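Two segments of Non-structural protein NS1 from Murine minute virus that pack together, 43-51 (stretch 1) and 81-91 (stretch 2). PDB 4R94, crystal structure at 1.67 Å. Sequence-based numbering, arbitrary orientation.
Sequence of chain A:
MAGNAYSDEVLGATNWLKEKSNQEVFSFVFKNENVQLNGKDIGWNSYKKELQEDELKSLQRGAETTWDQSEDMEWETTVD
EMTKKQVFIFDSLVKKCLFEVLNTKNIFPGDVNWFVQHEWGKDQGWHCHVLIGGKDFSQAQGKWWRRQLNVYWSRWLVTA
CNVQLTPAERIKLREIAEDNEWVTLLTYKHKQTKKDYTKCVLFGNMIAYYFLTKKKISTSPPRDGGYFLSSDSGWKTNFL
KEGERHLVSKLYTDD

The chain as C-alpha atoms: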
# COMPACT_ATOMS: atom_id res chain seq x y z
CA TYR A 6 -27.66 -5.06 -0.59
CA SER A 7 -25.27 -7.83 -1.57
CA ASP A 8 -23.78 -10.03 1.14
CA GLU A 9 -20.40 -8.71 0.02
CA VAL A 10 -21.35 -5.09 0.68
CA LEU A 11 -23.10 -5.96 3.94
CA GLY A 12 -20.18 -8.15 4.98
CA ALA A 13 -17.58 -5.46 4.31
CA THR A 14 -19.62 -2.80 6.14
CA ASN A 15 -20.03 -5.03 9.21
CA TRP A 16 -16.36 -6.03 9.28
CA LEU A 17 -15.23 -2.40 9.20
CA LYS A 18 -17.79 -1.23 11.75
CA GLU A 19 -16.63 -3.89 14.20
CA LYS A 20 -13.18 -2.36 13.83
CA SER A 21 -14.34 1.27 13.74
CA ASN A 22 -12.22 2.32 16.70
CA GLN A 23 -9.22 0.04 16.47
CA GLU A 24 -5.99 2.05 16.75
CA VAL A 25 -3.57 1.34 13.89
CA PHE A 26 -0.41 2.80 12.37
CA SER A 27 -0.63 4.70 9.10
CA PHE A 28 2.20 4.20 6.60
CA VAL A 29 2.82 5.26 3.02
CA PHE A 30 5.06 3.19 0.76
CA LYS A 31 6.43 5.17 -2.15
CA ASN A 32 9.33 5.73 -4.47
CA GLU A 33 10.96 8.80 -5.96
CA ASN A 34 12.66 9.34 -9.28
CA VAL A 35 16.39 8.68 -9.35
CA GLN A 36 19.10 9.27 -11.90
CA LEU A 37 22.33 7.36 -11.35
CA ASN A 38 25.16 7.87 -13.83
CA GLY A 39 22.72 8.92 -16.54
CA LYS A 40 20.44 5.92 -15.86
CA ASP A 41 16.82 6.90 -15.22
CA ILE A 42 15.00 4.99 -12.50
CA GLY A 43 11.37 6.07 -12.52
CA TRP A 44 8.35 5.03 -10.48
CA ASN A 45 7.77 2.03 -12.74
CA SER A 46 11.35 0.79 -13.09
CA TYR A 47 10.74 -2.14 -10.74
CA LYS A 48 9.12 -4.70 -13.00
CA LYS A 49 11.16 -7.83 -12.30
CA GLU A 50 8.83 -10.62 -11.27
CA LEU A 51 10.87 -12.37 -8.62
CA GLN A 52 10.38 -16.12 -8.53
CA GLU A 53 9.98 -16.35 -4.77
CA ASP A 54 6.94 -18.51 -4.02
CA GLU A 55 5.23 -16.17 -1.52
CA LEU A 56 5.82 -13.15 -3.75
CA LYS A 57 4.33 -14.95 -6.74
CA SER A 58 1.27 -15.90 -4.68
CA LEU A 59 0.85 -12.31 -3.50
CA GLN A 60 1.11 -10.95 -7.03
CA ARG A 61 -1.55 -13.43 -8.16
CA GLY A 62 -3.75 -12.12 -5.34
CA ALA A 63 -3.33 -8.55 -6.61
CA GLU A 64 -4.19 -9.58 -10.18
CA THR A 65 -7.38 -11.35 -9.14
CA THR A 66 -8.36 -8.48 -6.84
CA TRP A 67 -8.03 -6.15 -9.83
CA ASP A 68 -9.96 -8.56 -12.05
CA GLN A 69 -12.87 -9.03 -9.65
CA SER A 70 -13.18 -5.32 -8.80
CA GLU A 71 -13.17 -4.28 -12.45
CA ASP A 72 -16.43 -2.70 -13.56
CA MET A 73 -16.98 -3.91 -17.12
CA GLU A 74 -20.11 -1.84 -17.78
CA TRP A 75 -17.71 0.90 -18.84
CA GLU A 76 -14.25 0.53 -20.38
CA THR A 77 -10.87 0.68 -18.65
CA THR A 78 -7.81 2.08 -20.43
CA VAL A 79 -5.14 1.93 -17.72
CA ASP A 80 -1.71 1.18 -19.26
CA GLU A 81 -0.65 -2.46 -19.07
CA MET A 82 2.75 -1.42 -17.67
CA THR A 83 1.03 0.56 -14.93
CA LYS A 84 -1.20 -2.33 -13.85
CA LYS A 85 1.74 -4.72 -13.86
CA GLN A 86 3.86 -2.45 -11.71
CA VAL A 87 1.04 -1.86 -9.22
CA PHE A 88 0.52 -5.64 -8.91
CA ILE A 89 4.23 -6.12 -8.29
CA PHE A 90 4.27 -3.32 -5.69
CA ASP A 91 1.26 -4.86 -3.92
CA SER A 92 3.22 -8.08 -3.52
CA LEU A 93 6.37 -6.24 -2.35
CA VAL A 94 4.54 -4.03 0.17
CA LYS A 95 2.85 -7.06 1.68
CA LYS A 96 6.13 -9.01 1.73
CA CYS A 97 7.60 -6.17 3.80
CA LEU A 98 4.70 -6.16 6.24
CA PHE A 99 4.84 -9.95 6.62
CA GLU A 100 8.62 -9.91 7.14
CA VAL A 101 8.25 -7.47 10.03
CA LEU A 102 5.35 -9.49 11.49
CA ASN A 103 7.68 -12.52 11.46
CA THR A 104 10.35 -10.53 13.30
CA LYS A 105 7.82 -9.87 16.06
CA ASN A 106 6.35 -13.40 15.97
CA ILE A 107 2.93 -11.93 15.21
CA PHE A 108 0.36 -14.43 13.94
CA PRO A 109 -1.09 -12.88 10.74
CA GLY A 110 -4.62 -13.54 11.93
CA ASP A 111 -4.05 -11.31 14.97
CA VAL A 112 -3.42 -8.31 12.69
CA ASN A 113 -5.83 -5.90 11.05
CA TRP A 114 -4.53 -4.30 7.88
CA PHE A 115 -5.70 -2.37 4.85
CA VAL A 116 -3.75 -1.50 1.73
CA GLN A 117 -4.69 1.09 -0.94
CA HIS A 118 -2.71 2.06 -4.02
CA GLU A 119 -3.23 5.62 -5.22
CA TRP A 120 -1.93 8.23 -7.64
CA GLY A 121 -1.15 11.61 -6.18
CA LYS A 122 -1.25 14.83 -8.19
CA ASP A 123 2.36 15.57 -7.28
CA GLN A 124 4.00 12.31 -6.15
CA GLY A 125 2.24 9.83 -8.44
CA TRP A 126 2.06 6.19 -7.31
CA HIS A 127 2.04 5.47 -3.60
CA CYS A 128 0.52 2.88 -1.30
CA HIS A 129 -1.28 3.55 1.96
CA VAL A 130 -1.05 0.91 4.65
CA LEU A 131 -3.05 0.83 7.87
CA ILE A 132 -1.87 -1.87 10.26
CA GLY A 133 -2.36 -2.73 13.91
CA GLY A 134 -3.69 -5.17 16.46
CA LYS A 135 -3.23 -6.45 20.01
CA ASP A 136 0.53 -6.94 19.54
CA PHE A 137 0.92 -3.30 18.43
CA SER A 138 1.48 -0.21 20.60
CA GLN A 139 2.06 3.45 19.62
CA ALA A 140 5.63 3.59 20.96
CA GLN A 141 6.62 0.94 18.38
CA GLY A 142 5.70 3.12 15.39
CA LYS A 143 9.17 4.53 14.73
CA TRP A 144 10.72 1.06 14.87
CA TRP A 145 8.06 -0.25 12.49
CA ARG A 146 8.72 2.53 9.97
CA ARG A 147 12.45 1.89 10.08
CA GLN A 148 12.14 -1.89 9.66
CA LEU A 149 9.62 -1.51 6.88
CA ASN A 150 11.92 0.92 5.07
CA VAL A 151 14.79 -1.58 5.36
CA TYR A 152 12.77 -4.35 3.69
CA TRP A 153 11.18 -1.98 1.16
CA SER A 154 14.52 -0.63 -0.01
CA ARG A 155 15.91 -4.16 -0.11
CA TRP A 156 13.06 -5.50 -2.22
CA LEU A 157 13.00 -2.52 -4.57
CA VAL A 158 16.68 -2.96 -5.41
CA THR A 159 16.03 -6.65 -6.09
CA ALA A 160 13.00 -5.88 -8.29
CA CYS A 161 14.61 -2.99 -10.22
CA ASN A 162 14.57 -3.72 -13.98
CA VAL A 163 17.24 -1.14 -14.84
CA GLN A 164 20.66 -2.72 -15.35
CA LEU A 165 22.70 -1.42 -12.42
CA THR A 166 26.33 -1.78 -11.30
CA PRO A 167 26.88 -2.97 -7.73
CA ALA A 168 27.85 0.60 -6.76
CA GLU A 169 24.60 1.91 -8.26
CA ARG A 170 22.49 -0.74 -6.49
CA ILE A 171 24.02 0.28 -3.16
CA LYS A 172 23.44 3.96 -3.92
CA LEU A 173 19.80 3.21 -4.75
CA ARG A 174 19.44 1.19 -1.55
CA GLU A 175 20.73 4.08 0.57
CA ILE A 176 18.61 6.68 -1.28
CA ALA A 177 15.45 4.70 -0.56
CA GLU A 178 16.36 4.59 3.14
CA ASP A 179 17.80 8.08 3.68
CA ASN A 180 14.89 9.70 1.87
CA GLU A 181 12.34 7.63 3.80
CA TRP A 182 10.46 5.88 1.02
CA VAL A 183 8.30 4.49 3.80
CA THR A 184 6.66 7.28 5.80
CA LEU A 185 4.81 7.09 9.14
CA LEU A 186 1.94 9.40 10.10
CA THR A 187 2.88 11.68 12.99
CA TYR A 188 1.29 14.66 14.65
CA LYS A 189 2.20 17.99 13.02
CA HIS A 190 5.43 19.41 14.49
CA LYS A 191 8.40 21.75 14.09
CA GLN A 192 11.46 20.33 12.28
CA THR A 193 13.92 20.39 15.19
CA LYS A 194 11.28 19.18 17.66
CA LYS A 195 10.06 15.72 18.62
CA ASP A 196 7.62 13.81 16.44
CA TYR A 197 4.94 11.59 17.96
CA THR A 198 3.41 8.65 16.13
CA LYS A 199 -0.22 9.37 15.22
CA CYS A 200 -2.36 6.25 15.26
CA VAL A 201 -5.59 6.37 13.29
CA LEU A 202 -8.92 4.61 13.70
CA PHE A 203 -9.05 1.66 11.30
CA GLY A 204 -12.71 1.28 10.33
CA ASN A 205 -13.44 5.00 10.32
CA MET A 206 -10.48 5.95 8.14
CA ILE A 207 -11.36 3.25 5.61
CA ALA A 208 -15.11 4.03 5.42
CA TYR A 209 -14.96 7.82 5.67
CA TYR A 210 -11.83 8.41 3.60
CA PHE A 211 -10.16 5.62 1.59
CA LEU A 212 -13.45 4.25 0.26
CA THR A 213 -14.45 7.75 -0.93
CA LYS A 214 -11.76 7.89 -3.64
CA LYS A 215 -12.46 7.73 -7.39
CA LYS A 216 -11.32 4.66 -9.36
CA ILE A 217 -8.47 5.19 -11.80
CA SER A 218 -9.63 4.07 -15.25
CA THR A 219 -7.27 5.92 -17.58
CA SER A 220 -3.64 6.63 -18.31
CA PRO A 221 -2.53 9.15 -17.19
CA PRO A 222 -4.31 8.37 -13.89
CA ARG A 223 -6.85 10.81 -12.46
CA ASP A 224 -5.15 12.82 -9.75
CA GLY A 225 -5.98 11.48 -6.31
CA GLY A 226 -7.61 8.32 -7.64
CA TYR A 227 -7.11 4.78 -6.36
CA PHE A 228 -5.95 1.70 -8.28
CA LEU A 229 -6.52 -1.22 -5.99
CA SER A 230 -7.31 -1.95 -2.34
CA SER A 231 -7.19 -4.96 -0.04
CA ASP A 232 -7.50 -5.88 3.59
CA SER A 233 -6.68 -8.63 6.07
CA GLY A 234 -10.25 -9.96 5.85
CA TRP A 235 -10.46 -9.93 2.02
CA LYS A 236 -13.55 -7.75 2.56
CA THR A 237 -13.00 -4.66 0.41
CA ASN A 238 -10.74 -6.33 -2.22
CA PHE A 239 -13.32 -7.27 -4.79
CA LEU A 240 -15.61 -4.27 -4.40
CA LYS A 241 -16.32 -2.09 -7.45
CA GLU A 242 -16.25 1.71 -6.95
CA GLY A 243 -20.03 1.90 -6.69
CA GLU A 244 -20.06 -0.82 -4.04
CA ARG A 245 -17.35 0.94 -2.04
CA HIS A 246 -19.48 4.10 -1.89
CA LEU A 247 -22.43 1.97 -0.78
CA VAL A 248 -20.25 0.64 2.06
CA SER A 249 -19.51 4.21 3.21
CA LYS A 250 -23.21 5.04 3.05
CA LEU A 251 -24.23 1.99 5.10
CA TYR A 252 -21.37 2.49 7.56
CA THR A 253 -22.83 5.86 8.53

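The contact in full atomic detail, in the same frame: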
# COMPACT_ATOMS: atom_id res chain seq x y z
N GLY A 43 12.64 5.42 -12.78
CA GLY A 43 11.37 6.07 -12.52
C GLY A 43 10.51 5.23 -11.60
O GLY A 43 10.96 4.20 -11.08
N TRP A 44 9.27 5.66 -11.43
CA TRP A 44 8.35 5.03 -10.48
C TRP A 44 8.07 3.59 -10.89
O TRP A 44 7.80 2.73 -10.03
CB TRP A 44 7.06 5.83 -10.39
CG TRP A 44 6.05 5.51 -11.46
CD1 TRP A 44 5.92 6.13 -12.67
CD2 TRP A 44 5.03 4.51 -11.40
NE1 TRP A 44 4.89 5.56 -13.38
CE2 TRP A 44 4.32 4.57 -12.62
CE3 TRP A 44 4.65 3.56 -10.45
CZ2 TRP A 44 3.26 3.71 -12.91
CZ3 TRP A 44 3.60 2.72 -10.73
CH2 TRP A 44 2.91 2.79 -11.95
N ASN A 45 8.13 3.33 -12.20
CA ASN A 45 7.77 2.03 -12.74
C ASN A 45 8.99 1.28 -13.29
O ASN A 45 8.88 0.53 -14.25
CB ASN A 45 6.70 2.19 -13.82
CG ASN A 45 7.11 3.13 -14.95
OD1 ASN A 45 8.28 3.53 -15.05
ND2 ASN A 45 6.16 3.47 -15.82
N SER A 46 10.15 1.49 -12.67
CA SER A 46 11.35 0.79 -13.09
C SER A 46 11.64 -0.41 -12.21
O SER A 46 12.80 -0.78 -12.03
CB SER A 46 12.56 1.74 -13.07
OG SER A 46 12.40 2.79 -14.01
N TYR A 47 10.59 -1.03 -11.68
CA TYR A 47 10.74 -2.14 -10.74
C TYR A 47 9.89 -3.34 -11.16
O TYR A 47 9.11 -3.88 -10.37
CB TYR A 47 10.36 -1.67 -9.33
CG TYR A 47 11.19 -0.50 -8.86
CD1 TYR A 47 12.42 -0.70 -8.24
CD2 TYR A 47 10.75 0.81 -9.05
CE1 TYR A 47 13.20 0.37 -7.82
CE2 TYR A 47 11.52 1.89 -8.61
CZ TYR A 47 12.74 1.66 -8.00
OH TYR A 47 13.51 2.72 -7.56
N LYS A 48 10.06 -3.75 -12.41
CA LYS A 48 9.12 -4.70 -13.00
C LYS A 48 9.69 -6.11 -13.14
O LYS A 48 9.15 -6.92 -13.88
CB LYS A 48 8.64 -4.18 -14.36
CG LYS A 48 7.87 -2.86 -14.23
CD LYS A 48 7.26 -2.39 -15.55
CE LYS A 48 8.29 -2.34 -16.67
NZ LYS A 48 9.38 -1.35 -16.44
N LYS A 49 10.77 -6.42 -12.41
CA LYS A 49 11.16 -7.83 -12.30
C LYS A 49 10.09 -8.58 -11.52
O LYS A 49 9.60 -8.11 -10.48
CB LYS A 49 12.52 -7.98 -11.60
CG LYS A 49 13.70 -7.51 -12.40
CD LYS A 49 14.99 -8.02 -11.76
CE LYS A 49 16.20 -7.72 -12.61
NZ LYS A 49 17.48 -8.09 -11.92
N GLU A 50 9.70 -9.74 -12.03
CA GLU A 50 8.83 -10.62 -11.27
C GLU A 50 9.71 -11.68 -10.63
O GLU A 50 10.19 -12.60 -11.29
CB GLU A 50 7.74 -11.23 -12.15
CG GLU A 50 6.69 -10.22 -12.61
CD GLU A 50 5.73 -10.81 -13.63
OE1 GLU A 50 4.72 -11.41 -13.22
OE2 GLU A 50 6.00 -10.67 -14.84
N LEU A 51 9.94 -11.52 -9.33
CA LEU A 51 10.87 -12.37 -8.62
C LEU A 51 10.21 -13.71 -8.29
O LEU A 51 9.08 -13.77 -7.83
CB LEU A 51 11.35 -11.66 -7.35
CG LEU A 51 11.97 -10.29 -7.69
CD1 LEU A 51 12.24 -9.51 -6.40
CD2 LEU A 51 13.25 -10.43 -8.53
N GLU A 81 -1.03 -1.13 -19.52
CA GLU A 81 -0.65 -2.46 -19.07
C GLU A 81 0.57 -2.41 -18.15
O GLU A 81 0.62 -3.15 -17.16
CB GLU A 81 -0.38 -3.36 -20.26
CG GLU A 81 -1.63 -3.65 -21.06
CD GLU A 81 -2.75 -4.20 -20.20
OE1 GLU A 81 -2.49 -5.16 -19.43
OE2 GLU A 81 -3.88 -3.68 -20.27
N MET A 82 1.53 -1.54 -18.47
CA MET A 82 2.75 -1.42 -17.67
C MET A 82 2.42 -0.93 -16.27
O MET A 82 3.04 -1.34 -15.29
CB MET A 82 3.77 -0.48 -18.33
CG MET A 82 5.01 -0.22 -17.48
SD MET A 82 6.37 0.62 -18.33
CE MET A 82 6.68 -0.51 -19.68
N THR A 83 1.44 -0.04 -16.20
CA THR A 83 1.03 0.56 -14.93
C THR A 83 0.38 -0.49 -14.03
O THR A 83 0.74 -0.64 -12.85
CB THR A 83 0.10 1.74 -15.17
OG1 THR A 83 0.86 2.82 -15.73
CG2 THR A 83 -0.56 2.20 -13.87
N LYS A 84 -0.57 -1.24 -14.58
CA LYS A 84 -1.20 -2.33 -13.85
C LYS A 84 -0.18 -3.35 -13.36
O LYS A 84 -0.20 -3.76 -12.20
CB LYS A 84 -2.25 -3.02 -14.71
CG LYS A 84 -3.55 -2.22 -14.87
CD LYS A 84 -4.47 -2.83 -15.93
CE LYS A 84 -4.76 -4.30 -15.65
NZ LYS A 84 -5.53 -4.94 -16.76
N LYS A 85 0.72 -3.76 -14.24
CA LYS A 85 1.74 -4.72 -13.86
C LYS A 85 2.58 -4.22 -12.70
O LYS A 85 2.86 -4.96 -11.75
CB LYS A 85 2.64 -5.05 -15.04
CG LYS A 85 3.52 -6.26 -14.79
CD LYS A 85 3.80 -6.98 -16.09
CE LYS A 85 4.14 -8.44 -15.84
NZ LYS A 85 2.96 -9.28 -15.50
N GLN A 86 3.01 -2.97 -12.77
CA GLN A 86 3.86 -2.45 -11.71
C GLN A 86 3.11 -2.36 -10.40
O GLN A 86 3.68 -2.64 -9.33
CB GLN A 86 4.46 -1.10 -12.10
CG GLN A 86 5.38 -0.49 -11.03
CD GLN A 86 6.67 -1.27 -10.86
OE1 GLN A 86 7.67 -0.95 -11.51
NE2 GLN A 86 6.66 -2.30 -10.00
N VAL A 87 1.84 -1.96 -10.46
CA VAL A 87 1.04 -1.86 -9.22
C VAL A 87 0.86 -3.25 -8.59
O VAL A 87 0.94 -3.40 -7.37
CB VAL A 87 -0.33 -1.22 -9.48
CG1 VAL A 87 -1.24 -1.39 -8.28
CG2 VAL A 87 -0.15 0.27 -9.80
N PHE A 88 0.65 -4.27 -9.42
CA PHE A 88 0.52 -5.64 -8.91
C PHE A 88 1.81 -6.10 -8.23
O PHE A 88 1.79 -6.69 -7.14
CB PHE A 88 0.16 -6.63 -10.02
CG PHE A 88 -1.13 -6.33 -10.71
CD1 PHE A 88 -2.10 -5.56 -10.08
CD2 PHE A 88 -1.37 -6.81 -11.99
CE1 PHE A 88 -3.29 -5.27 -10.72
CE2 PHE A 88 -2.56 -6.53 -12.63
CZ PHE A 88 -3.52 -5.76 -12.00
N ILE A 89 2.93 -5.83 -8.88
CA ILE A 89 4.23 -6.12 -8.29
C ILE A 89 4.39 -5.36 -6.97
O ILE A 89 4.78 -5.95 -5.98
CB ILE A 89 5.37 -5.78 -9.25
CG1 ILE A 89 5.35 -6.79 -10.42
CG2 ILE A 89 6.71 -5.79 -8.52
CD1 ILE A 89 6.29 -6.44 -11.55
N PHE A 90 4.09 -4.06 -6.94
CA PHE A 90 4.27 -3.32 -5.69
C PHE A 90 3.36 -3.86 -4.59
O PHE A 90 3.76 -3.89 -3.42
CB PHE A 90 4.02 -1.83 -5.90
CG PHE A 90 5.15 -1.10 -6.56
CD1 PHE A 90 6.48 -1.51 -6.39
CD2 PHE A 90 4.90 0.03 -7.33
CE1 PHE A 90 7.53 -0.80 -7.00
CE2 PHE A 90 5.94 0.73 -7.92
CZ PHE A 90 7.25 0.32 -7.76
N ASP A 91 2.16 -4.30 -4.94
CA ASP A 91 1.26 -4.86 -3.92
C ASP A 91 1.92 -6.06 -3.27
O ASP A 91 1.94 -6.17 -2.04
CB ASP A 91 -0.09 -5.26 -4.53
CG ASP A 91 -1.17 -5.45 -3.48
OD1 ASP A 91 -1.47 -4.48 -2.75
OD2 ASP A 91 -1.70 -6.58 -3.38
O HOH W 1 3.33 3.00 -16.61

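An irregular segment, 43-51, lies along one side of a helix, 81-91, and the two bury 646 Å² between them, summed over both sides. Stretch 1 opens with a type I beta turn from Gly43 to Ser46, closed by Ser46 N to Gly43 O (3.2 Å) and by Gly43 N to Ser46 OG (2.9 Å); beyond it the chain continues without regular structure. Along the helix, Glu81 makes no contact. Met82 points toward stretch 1 and lays its thioether chain against the aliphatic part of Lys48 (Met82 CG to Lys48 CD, 3.7 Å), while the lysine's charged end turns back to its own segment, Lys48 NZ donating to Asn45 O at 2.9 Å. Thr83 OG1 sits at the edge of the Trp44 indole, 3.8 Å from CZ2, and a water joins it to stretch 1, 2.6 Å from Thr83 OG1 and 3.0 Å from Asn45 ND2, whose proton it accepts. Lys84 faces away. One turn after Glu81, Lys85 forms a salt bridge with Glu50, its NZ 3.4 Å from OE2. Gln86 is the polar centre of the contact. Its amide reads the backbone of Tyr47 as another peptide would: Tyr47 N donates to Gln86 OE1 and Gln86 NE2 donates to Tyr47 O, both at 2.9 Å, so a single side chain satisfies both backbone groups of a residue outside regular structure. Its CG also packs against Trp44 CZ3 (3.7 Å). Ile89, one turn on from Lys85, supplies apolar cover, with CD1 3.6 Å from Lys48 CA and 3.9 Å from Glu50 CG. The tip of Phe90 meets two aromatic side chains: its CE2 lies 4.0 Å from Trp44 CE3 and its CZ 3.8 Å from Tyr47 CD2, the Tyr47 and Phe90 planes inclined at 48°. Asp91 is out of reach.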